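Local structure of beta-galactoside alpha-2,6-sialyltransferase (2Z4T) at residues His55-Thr60 and Phe92-Val97; Asn387-His392 and Gly509-Val514; Val119-Ala124 and Phe169-Asn174. The protein transfers sialic acid from a CMP-activated donor to the galactose of acceptors such as lactose, forming an alpha-2,6 linkage. All blocks are in the same frame, centred on the assembly; numbering follows the deposited sequence.

Contact 1: residues His55-Thr60 and Phe92-Val97; sequences HSWVQT and FDFNGV
Trp57 and Phe94 face each other across two antiparallel strands of the immunoglobulin-like beta-sandwich domain. They form a non-hydrogen-bonded pair, and the CB of Phe94 sits over one face of the indole, 3.4 Å from the centroid of the Trp57 six-membered ring and only 10° off its normal, a CH-pi contact. A chi1 of 168° sets Phe94 CG anti to the backbone N; in the ring beyond it, CD1 lies 3.5 Å from Trp57 CE2, the two rings oblique. The far rim of the same phenyl reaches His55, where Phe94 CE1 lies 3.8 Å from His55 CD2, rim against rim; the three residues make an aromatic cluster. Trp57 NE1 bonds to the Ile75 carbonyl, and Phe52 meets the Phe94 ring edge-to-face. Further along the same face, Gln59 and Phe92 run side by side, with Gln59 CG 3.5 Å from Phe92 CE2.

The opposite face, carrying Ser56, Val58, Asp93 and Asn95, is more polar. The backbone bonds of the Ser56-Asn95 pair are straighter than that from Val58 N to Asp93 O, which is bent to 136° at the hydrogen. One water links the strands on this face: it donates to Asp93 O at 2.6 Å, accepts from Asn95 ND2 at 3.0 Å, and is hydrogen-bonded to Ser56 OG at 2.8 Å.

Contact 2: residues Asn387-His392 and Gly509-Val514; sequences NESSPH and GVCIAV
Ser389 and Cys511, whose CA atoms are 5.3 Å apart, mark where two irregular stretches of backbone meet, the first of them a type I beta turn from Asn387 to Ser390 directly after helix 371-386. Asn387 and Ser389 of the turn point toward the C-terminal tail. Asn387 extends with CG anti to the backbone N (chi1 -171°), and its amide is used at both ends. ND2 donates to Gly509 O at 2.8 Å; that oxygen lies close to the Asn387 amide plane, whereas the donor stands well above the carbonyl plane of Gly509. OD1 grips Ser389 twice, taking the backbone N in the amide's own plane at 2.9 Å and the hydroxyl OG at 2.6 Å from above that plane. Two bonds on one oxygen and a third at the nitrogen should fix the rotation of the amide.

The hydroxyl of Ser389 is a relay: while donating a hydrogen bond to Asn387 OD1, OG accepts from Cys511 N at 2.8 Å, with an angle of 159° at the hydrogen. Cys511 then turns its sulphur into the crook of the turn, SG lying 3.7 Å from Asn387 CG and 3.6 Å from Ser390 CB. Ser390 OG looks the other way, accepting from His392 N and bonding to Asn384. The sulphur is disulfide-bonded to Cys506, so the arrangement is a small surface clasp between an Asx turn just after helix 371-386, followed at Ser390 by an ST turn, and the disulfide-closed loop near the C-terminus.

Contact 3: residues Val119-Ala124 and Phe169-Asn174; sequences VYVDHA and FALINN. With GAL (beta-D-galactopyranose), chain B; GLC (alpha-D-glucopyranose), chain C.
Leu171 and Asn174 touch the end of a strand of the GT-B fold (Val121, Asp122) and His123 just beyond it, beside the bound lactose. Leu171 comes first in the loop that follows strand 166-168, and its two methyls divide the work: CD2 meets Val121 CG1 at 3.8 Å, a pairing of apolar side chains, while CD1 lies 3.5 Å from Asp122 O and also touches the CA and CB of His123. The chain then bends through Ile172 and Asn173 and returns at Asn174, the last two both with positive phi.

Asn174 CB lies over one face of the His123 imidazole, 4.2 Å from its centroid and 28° off the normal, a CH-pi contact. Ring and amide planes are 24° apart, and ND2 reaches the glucose O1 in a weak bond only. A water adds a polar tie, donating to Asn174 O and bonded to His123 ND1. Across the strand end, Asp122 OD1 accepts from Ala124 N in an Asx turn and OD2 bonds to Thr128, a residue of a magnesium site. The galactose is also held by Asp232 and His204, the latter packed edge-to-face on His123. A chi1 of 68° puts His123 CG between the backbone N and the carbonyl carbon; the ring's edge meets the sugar, and His123 NE2 donates to galactose O4 at 2.9 Å and to O5 at 3.2 Å.

Along the chain the contacts come in the order 1, 3, 2, each closing before the next opens. Contact 1 belongs to the immunoglobulin-like domain, and contact 3 to the GT-B part, with centres 49 Å apart. They are nevertheless joined through strand 103-122, which neighbours strand 88-98 of contact 1 and ends in contact 3. Contact 2 lies at the surface, in loops after helix 371-386 and strand 498-499, its centre 43 Å from contact 3 and 83 Å from contact 1, on the opposite side of the chain's centre. Of the three, contact 3 alone reaches the substrate; contact 1 pairs strands and contact 2 ties the C-terminal tail to a surface turn, both away from the binding sites.

Contact 1: residues His55-Thr60 and Phe92-Val97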
loop_
_atom_site.group_PDB
_atom_site.type_symbol
_atom_site.label_atom_id
_atom_site.label_comp_id
_atom_site.label_asym_id
_atom_site.label_seq_id
_atom_site.Cartn_x
_atom_site.Cartn_y
_atom_site.Cartn_z
ATOM N N HIS A 55 2.679 -51.044 0.724
ATOM C CA HIS A 55 1.955 -50.150 1.591
ATOM C C HIS A 55 0.437 -49.976 1.565
ATOM O O HIS A 55 -0.306 -50.702 0.907
ATOM C CB HIS A 55 2.465 -48.789 1.106
ATOM C CG HIS A 55 1.845 -48.362 -0.195
ATOM N ND1 HIS A 55 1.870 -49.152 -1.329
ATOM C CD2 HIS A 55 1.128 -47.262 -0.523
ATOM C CE1 HIS A 55 1.213 -48.547 -2.303
ATOM N NE2 HIS A 55 0.753 -47.396 -1.840
ATOM N N SER A 56 0.006 -48.930 2.275
ATOM C CA SER A 56 -1.392 -48.509 2.337
ATOM C C SER A 56 -1.515 -46.993 2.495
ATOM O O SER A 56 -0.742 -46.371 3.234
ATOM C CB SER A 56 -2.130 -49.211 3.492
ATOM O OG SER A 56 -1.680 -48.757 4.769
ATOM N N TRP A 57 -2.482 -46.422 1.773
ATOM C CA TRP A 57 -2.973 -45.057 1.994
ATOM C C TRP A 57 -4.440 -45.118 2.430
ATOM O O TRP A 57 -5.240 -45.866 1.853
ATOM C CB TRP A 57 -2.892 -44.226 0.731
ATOM C CG TRP A 57 -1.586 -43.563 0.476
ATOM C CD1 TRP A 57 -0.680 -43.890 -0.497
ATOM C CD2 TRP A 57 -1.043 -42.421 1.171
ATOM N NE1 TRP A 57 0.388 -43.020 -0.449
ATOM C CE2 TRP A 57 0.193 -42.113 0.561
ATOM C CE3 TRP A 57 -1.479 -41.638 2.254
ATOM C CZ2 TRP A 57 1.014 -41.064 1.009
ATOM C CZ3 TRP A 57 -0.669 -40.571 2.687
ATOM C CH2 TRP A 57 0.565 -40.301 2.060
ATOM N N VAL A 58 -4.793 -44.342 3.450
ATOM C CA VAL A 58 -6.144 -44.395 3.996
ATOM C C VAL A 58 -6.639 -43.002 4.356
ATOM O O VAL A 58 -5.985 -42.259 5.098
ATOM C CB VAL A 58 -6.234 -45.315 5.228
ATOM C CG1 VAL A 58 -7.644 -45.255 5.837
ATOM C CG2 VAL A 58 -5.878 -46.744 4.865
ATOM N N GLN A 59 -7.802 -42.636 3.824
ATOM C CA GLN A 59 -8.424 -41.403 4.260
ATOM C C GLN A 59 -8.986 -41.620 5.655
ATOM O O GLN A 59 -9.728 -42.568 5.930
ATOM C CB GLN A 59 -9.501 -40.917 3.316
ATOM C CG GLN A 59 -10.005 -39.552 3.724
ATOM C CD GLN A 59 -11.047 -39.014 2.794
ATOM O OE1 GLN A 59 -11.950 -38.292 3.221
ATOM N NE2 GLN A 59 -10.935 -39.349 1.516
ATOM N N THR A 60 -8.632 -40.700 6.519
ATOM C CA THR A 60 -8.711 -40.927 7.923
ATOM C C THR A 60 -9.573 -39.857 8.621
ATOM O O THR A 60 -10.059 -40.056 9.725
ATOM C CB THR A 60 -7.255 -41.090 8.405
ATOM O OG1 THR A 60 -7.043 -42.470 8.734
ATOM C CG2 THR A 60 -6.909 -40.220 9.529
ATOM N N PHE A 92 -5.024 -38.164 5.795
ATOM C CA PHE A 92 -4.586 -39.362 5.079
ATOM C C PHE A 92 -3.411 -39.986 5.818
ATOM O O PHE A 92 -2.431 -39.302 6.147
ATOM C CB PHE A 92 -4.217 -39.015 3.629
ATOM C CG PHE A 92 -5.342 -38.385 2.863
ATOM C CD1 PHE A 92 -5.482 -37.008 2.820
ATOM C CD2 PHE A 92 -6.301 -39.174 2.235
ATOM C CE1 PHE A 92 -6.542 -36.408 2.134
ATOM C CE2 PHE A 92 -7.375 -38.586 1.547
ATOM C CZ PHE A 92 -7.496 -37.202 1.498
ATOM N N ASP A 93 -3.511 -41.276 6.099
ATOM C CA ASP A 93 -2.444 -41.973 6.802
ATOM C C ASP A 93 -1.743 -42.935 5.873
ATOM O O ASP A 93 -2.376 -43.854 5.353
ATOM C CB ASP A 93 -3.014 -42.770 7.977
ATOM C CG ASP A 93 -3.667 -41.892 9.026
ATOM O OD1 ASP A 93 -3.896 -42.416 10.139
ATOM O OD2 ASP A 93 -3.963 -40.711 8.742
ATOM N N PHE A 94 -0.440 -42.743 5.681
ATOM C CA PHE A 94 0.385 -43.681 4.900
ATOM C C PHE A 94 1.080 -44.686 5.811
ATOM O O PHE A 94 1.676 -44.298 6.819
ATOM C CB PHE A 94 1.431 -42.915 4.079
ATOM C CG PHE A 94 2.513 -43.787 3.475
ATOM C CD1 PHE A 94 2.340 -44.371 2.225
ATOM C CD2 PHE A 94 3.732 -43.987 4.141
ATOM C CE1 PHE A 94 3.353 -45.172 1.661
ATOM C CE2 PHE A 94 4.741 -44.786 3.576
ATOM C CZ PHE A 94 4.552 -45.373 2.343
ATOM N N ASN A 95 1.011 -45.967 5.455
ATOM C CA ASN A 95 1.845 -46.999 6.097
ATOM C C ASN A 95 2.653 -47.756 5.063
ATOM O O ASN A 95 2.126 -48.132 4.019
ATOM C CB ASN A 95 1.016 -47.999 6.909
ATOM C CG ASN A 95 0.590 -47.454 8.264
ATOM O OD1 ASN A 95 1.366 -47.445 9.218
ATOM N ND2 ASN A 95 -0.666 -46.998 8.353
ATOM N N GLY A 96 3.926 -47.998 5.358
ATOM C CA GLY A 96 4.756 -48.814 4.486
ATOM C C GLY A 96 5.747 -49.717 5.192
ATOM O O GLY A 96 6.194 -49.441 6.315
ATOM N N VAL A 97 6.074 -50.818 4.529
ATOM C CA VAL A 97 7.174 -51.660 4.942
ATOM C C VAL A 97 8.186 -51.708 3.807
ATOM O O VAL A 97 7.868 -52.129 2.701
ATOM C CB VAL A 97 6.713 -53.077 5.279
ATOM C CG1 VAL A 97 7.903 -53.899 5.823
ATOM C CG2 VAL A 97 5.581 -53.033 6.287
HETATM O O HOH W 1 -2.411 -46.376 5.957
#

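Contact 2: residues Asn387-His392 and Gly509-Val514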
loop_
_atom_site.group_PDB
_atom_site.type_symbol
_atom_site.label_atom_id
_atom_site.label_comp_id
_atom_site.label_asym_id
_atom_site.label_seq_id
_atom_site.Cartn_x
_atom_site.Cartn_y
_atom_site.Cartn_z
ATOM N N ASN A 387 22.515 28.540 3.484
ATOM C CA ASN A 387 23.212 29.811 3.319
ATOM C C ASN A 387 23.068 30.693 4.584
ATOM O O ASN A 387 21.957 30.976 5.037
ATOM C CB ASN A 387 22.741 30.515 2.032
ATOM C CG ASN A 387 23.590 31.748 1.672
ATOM O OD1 ASN A 387 23.864 32.589 2.522
ATOM N ND2 ASN A 387 23.973 31.871 0.402
ATOM N N GLU A 388 24.189 31.105 5.161
ATOM C CA GLU A 388 24.172 31.897 6.398
ATOM C C GLU A 388 23.464 33.245 6.289
ATOM O O GLU A 388 22.978 33.775 7.298
ATOM C CB GLU A 388 25.584 32.117 6.929
ATOM C CG GLU A 388 26.271 30.821 7.339
ATOM C CD GLU A 388 27.539 31.065 8.131
ATOM O OE1 GLU A 388 27.488 31.849 9.111
ATOM O OE2 GLU A 388 28.583 30.478 7.768
ATOM N N SER A 389 23.406 33.790 5.075
ATOM C CA SER A 389 22.805 35.093 4.843
ATOM C C SER A 389 21.275 35.037 4.805
ATOM O O SER A 389 20.624 36.034 4.494
ATOM C CB SER A 389 23.359 35.715 3.564
ATOM O OG SER A 389 22.931 34.990 2.425
ATOM N N SER A 390 20.700 33.884 5.136
ATOM C CA SER A 390 19.237 33.759 5.257
ATOM C C SER A 390 18.741 33.548 6.689
ATOM O O SER A 390 19.378 32.828 7.475
ATOM C CB SER A 390 18.704 32.622 4.383
ATOM O OG SER A 390 17.348 32.315 4.715
ATOM N N PRO A 391 17.579 34.140 7.023
ATOM C CA PRO A 391 16.978 33.832 8.331
ATOM C C PRO A 391 16.531 32.365 8.472
ATOM O O PRO A 391 16.343 31.907 9.593
ATOM C CB PRO A 391 15.776 34.789 8.416
ATOM C CG PRO A 391 15.481 35.194 7.005
ATOM C CD PRO A 391 16.770 35.106 6.241
ATOM N N HIS A 392 16.378 31.638 7.364
ATOM C CA HIS A 392 15.985 30.215 7.438
ATOM C C HIS A 392 17.154 29.235 7.559
ATOM O O HIS A 392 16.965 28.021 7.614
ATOM C CB HIS A 392 15.044 29.851 6.286
ATOM C CG HIS A 392 13.915 30.822 6.146
ATOM N ND1 HIS A 392 12.914 30.928 7.089
ATOM C CD2 HIS A 392 13.688 31.803 5.241
ATOM C CE1 HIS A 392 12.096 31.911 6.751
ATOM N NE2 HIS A 392 12.543 32.456 5.633
ATOM N N GLY A 509 24.054 33.883 -4.425
ATOM C CA GLY A 509 24.986 33.523 -3.373
ATOM C C GLY A 509 24.785 34.357 -2.114
ATOM O O GLY A 509 25.237 33.983 -1.019
ATOM N N VAL A 510 24.114 35.499 -2.250
ATOM C CA VAL A 510 23.680 36.240 -1.070
ATOM C C VAL A 510 22.152 36.219 -1.054
ATOM O O VAL A 510 21.502 36.378 -2.100
ATOM C CB VAL A 510 24.245 37.701 -1.040
ATOM C CG1 VAL A 510 23.991 38.362 0.320
ATOM C CG2 VAL A 510 25.758 37.723 -1.384
ATOM N N CYS A 511 21.585 35.988 0.129
ATOM C CA CYS A 511 20.141 35.936 0.281
ATOM C C CYS A 511 19.527 37.349 0.423
ATOM O O CYS A 511 19.647 37.999 1.458
ATOM C CB CYS A 511 19.765 35.019 1.446
ATOM S SG CYS A 511 20.200 33.268 1.210
ATOM N N ILE A 512 18.878 37.812 -0.639
ATOM C CA ILE A 512 18.319 39.164 -0.700
ATOM C C ILE A 512 16.808 39.141 -0.477
ATOM O O ILE A 512 16.094 38.410 -1.159
ATOM C CB ILE A 512 18.647 39.831 -2.056
ATOM C CG1 ILE A 512 20.162 40.035 -2.172
ATOM C CG2 ILE A 512 17.904 41.152 -2.194
ATOM C CD1 ILE A 512 20.648 40.331 -3.570
ATOM N N ALA A 513 16.324 39.935 0.475
ATOM C CA ALA A 513 14.900 39.975 0.792
ATOM C C ALA A 513 14.074 40.421 -0.411
ATOM O O ALA A 513 14.601 41.043 -1.349
ATOM C CB ALA A 513 14.637 40.858 1.981
ATOM N N VAL A 514 12.791 40.051 -0.392
ATOM C CA VAL A 514 11.819 40.442 -1.434
ATOM C C VAL A 514 11.302 41.865 -1.197
ATOM O O VAL A 514 11.021 42.588 -2.149
ATOM C CB VAL A 514 10.598 39.465 -1.507
ATOM C CG1 VAL A 514 11.055 38.060 -1.886
ATOM C CG2 VAL A 514 9.816 39.442 -0.175
#

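Contact 3: residues Val119-Ala124 and Phe169-Asn174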
loop_
_atom_site.group_PDB
_atom_site.type_symbol
_atom_site.label_atom_id
_atom_site.label_comp_id
_atom_site.label_asym_id
_atom_site.label_seq_id
_atom_site.Cartn_x
_atom_site.Cartn_y
_atom_site.Cartn_z
ATOM N N VAL A 119 -6.931 -7.866 -4.404
ATOM C CA VAL A 119 -6.677 -6.906 -5.476
ATOM C C VAL A 119 -6.248 -5.551 -4.882
ATOM O O VAL A 119 -6.887 -5.038 -3.958
ATOM C CB VAL A 119 -7.920 -6.746 -6.362
ATOM C CG1 VAL A 119 -7.646 -5.806 -7.521
ATOM C CG2 VAL A 119 -8.409 -8.107 -6.895
ATOM N N TYR A 120 -5.163 -4.980 -5.403
ATOM C CA TYR A 120 -4.625 -3.722 -4.894
ATOM C C TYR A 120 -4.347 -2.747 -6.028
ATOM O O TYR A 120 -3.569 -3.061 -6.939
ATOM C CB TYR A 120 -3.302 -3.955 -4.166
ATOM C CG TYR A 120 -3.282 -5.041 -3.098
ATOM C CD1 TYR A 120 -3.386 -4.706 -1.753
ATOM C CD2 TYR A 120 -3.104 -6.387 -3.440
ATOM C CE1 TYR A 120 -3.349 -5.672 -0.755
ATOM C CE2 TYR A 120 -3.057 -7.375 -2.453
ATOM C CZ TYR A 120 -3.177 -6.999 -1.104
ATOM O OH TYR A 120 -3.128 -7.932 -0.106
ATOM N N VAL A 121 -4.968 -1.566 -5.977
ATOM C CA VAL A 121 -4.858 -0.612 -7.066
ATOM C C VAL A 121 -4.497 0.779 -6.550
ATOM O O VAL A 121 -5.178 1.346 -5.661
ATOM C CB VAL A 121 -6.168 -0.532 -7.900
ATOM C CG1 VAL A 121 -5.973 0.317 -9.165
ATOM C CG2 VAL A 121 -6.683 -1.937 -8.283
ATOM N N ASP A 122 -3.441 1.341 -7.135
ATOM C CA ASP A 122 -3.042 2.697 -6.846
ATOM C C ASP A 122 -1.992 3.197 -7.837
ATOM O O ASP A 122 -1.129 2.443 -8.292
ATOM C CB ASP A 122 -2.502 2.805 -5.407
ATOM C CG ASP A 122 -1.985 4.198 -5.091
ATOM O OD1 ASP A 122 -2.708 5.185 -5.362
ATOM O OD2 ASP A 122 -0.852 4.319 -4.591
ATOM N N HIS A 123 -2.050 4.486 -8.136
ATOM C CA HIS A 123 -1.154 5.088 -9.103
ATOM C C HIS A 123 -0.207 6.030 -8.373
ATOM O O HIS A 123 0.763 6.499 -8.970
ATOM C CB HIS A 123 -1.953 5.902 -10.123
ATOM C CG HIS A 123 -2.590 7.116 -9.522
ATOM N ND1 HIS A 123 -3.721 7.045 -8.732
ATOM C CD2 HIS A 123 -2.221 8.421 -9.540
ATOM C CE1 HIS A 123 -4.032 8.257 -8.306
ATOM N NE2 HIS A 123 -3.137 9.109 -8.781
ATOM N N ALA A 124 -0.505 6.319 -7.103
ATOM C CA ALA A 124 0.217 7.340 -6.331
ATOM C C ALA A 124 1.338 6.715 -5.497
ATOM O O ALA A 124 1.969 5.764 -5.963
ATOM C CB ALA A 124 -0.739 8.124 -5.466
ATOM N N PHE A 169 -0.610 -5.685 -13.339
ATOM C CA PHE A 169 -1.387 -5.152 -14.479
ATOM C C PHE A 169 -1.091 -3.672 -14.680
ATOM O O PHE A 169 -0.944 -2.932 -13.721
ATOM C CB PHE A 169 -2.893 -5.343 -14.253
ATOM C CG PHE A 169 -3.316 -6.779 -14.166
ATOM C CD1 PHE A 169 -3.910 -7.403 -15.267
ATOM C CD2 PHE A 169 -3.113 -7.514 -12.987
ATOM C CE1 PHE A 169 -4.307 -8.740 -15.208
ATOM C CE2 PHE A 169 -3.492 -8.850 -12.903
ATOM C CZ PHE A 169 -4.105 -9.472 -14.023
ATOM N N ALA A 170 -0.996 -3.241 -15.931
ATOM C CA ALA A 170 -0.653 -1.853 -16.213
ATOM C C ALA A 170 -1.876 -0.931 -16.071
ATOM O O ALA A 170 -2.886 -1.130 -16.738
ATOM C CB ALA A 170 -0.036 -1.741 -17.617
ATOM N N LEU A 171 -1.777 0.074 -15.214
ATOM C CA LEU A 171 -2.814 1.097 -15.086
ATOM C C LEU A 171 -3.104 1.817 -16.413
ATOM O O LEU A 171 -2.186 2.182 -17.138
ATOM C CB LEU A 171 -2.383 2.129 -14.036
ATOM C CG LEU A 171 -2.303 1.608 -12.613
ATOM C CD1 LEU A 171 -1.445 2.526 -11.812
ATOM C CD2 LEU A 171 -3.705 1.477 -12.004
ATOM N N ILE A 172 -4.378 2.012 -16.731
ATOM C CA ILE A 172 -4.763 2.868 -17.845
ATOM C C ILE A 172 -5.407 4.109 -17.240
ATOM O O ILE A 172 -6.334 3.998 -16.419
ATOM C CB ILE A 172 -5.776 2.189 -18.794
ATOM C CG1 ILE A 172 -5.322 0.771 -19.195
ATOM C CG2 ILE A 172 -6.065 3.085 -20.008
ATOM C CD1 ILE A 172 -4.204 0.688 -20.242
ATOM N N ASN A 173 -4.916 5.289 -17.638
ATOM C CA ASN A 173 -5.395 6.554 -17.081
ATOM C C ASN A 173 -5.386 6.521 -15.545
ATOM O O ASN A 173 -6.315 7.030 -14.893
ATOM C CB ASN A 173 -6.812 6.883 -17.594
ATOM C CG ASN A 173 -6.897 6.904 -19.116
ATOM O OD1 ASN A 173 -6.050 7.513 -19.784
ATOM N ND2 ASN A 173 -7.919 6.235 -19.676
ATOM N N ASN A 174 -4.357 5.876 -14.985
ATOM C CA ASN A 174 -4.150 5.792 -13.534
ATOM C C ASN A 174 -5.106 4.913 -12.768
ATOM O O ASN A 174 -5.090 4.916 -11.528
ATOM C CB ASN A 174 -4.182 7.187 -12.928
ATOM C CG ASN A 174 -3.066 8.047 -13.447
ATOM O OD1 ASN A 174 -1.969 7.552 -13.732
ATOM N ND2 ASN A 174 -3.325 9.337 -13.571
HETATM C C1 GAL B . -2.342 12.721 -10.092
HETATM C C2 GAL B . -3.853 12.772 -9.874
HETATM C C3 GAL B . -4.144 13.387 -8.508
HETATM C C4 GAL B . -3.336 12.679 -7.412
HETATM C C5 GAL B . -1.852 12.582 -7.773
HETATM C C6 GAL B . -1.057 11.698 -6.807
HETATM O O2 GAL B . -4.460 13.502 -10.929
HETATM O O3 GAL B . -5.532 13.308 -8.220
HETATM O O4 GAL B . -3.884 11.393 -7.216
HETATM O O5 GAL B . -1.726 12.000 -9.047
HETATM O O6 GAL B . -0.961 12.254 -5.512
HETATM C C1 GLC C . 0.674 11.383 -14.271
HETATM C C2 GLC C . 1.119 11.006 -12.855
HETATM C C3 GLC C . -0.110 10.981 -11.948
HETATM C C4 GLC C . -0.933 12.281 -12.030
HETATM C C5 GLC C . -1.198 12.636 -13.518
HETATM C C6 GLC C . -1.951 13.931 -13.886
HETATM O O1 GLC C . -0.289 10.460 -14.773
HETATM O O2 GLC C . 1.732 9.738 -12.799
HETATM O O3 GLC C . 0.290 10.669 -10.639
HETATM O O4 GLC C . -2.137 12.061 -11.321
HETATM O O5 GLC C . 0.047 12.655 -14.212
HETATM O O6 GLC C . -2.294 14.774 -12.805
HETATM O O HOH W 2 -5.467 4.843 -8.859
#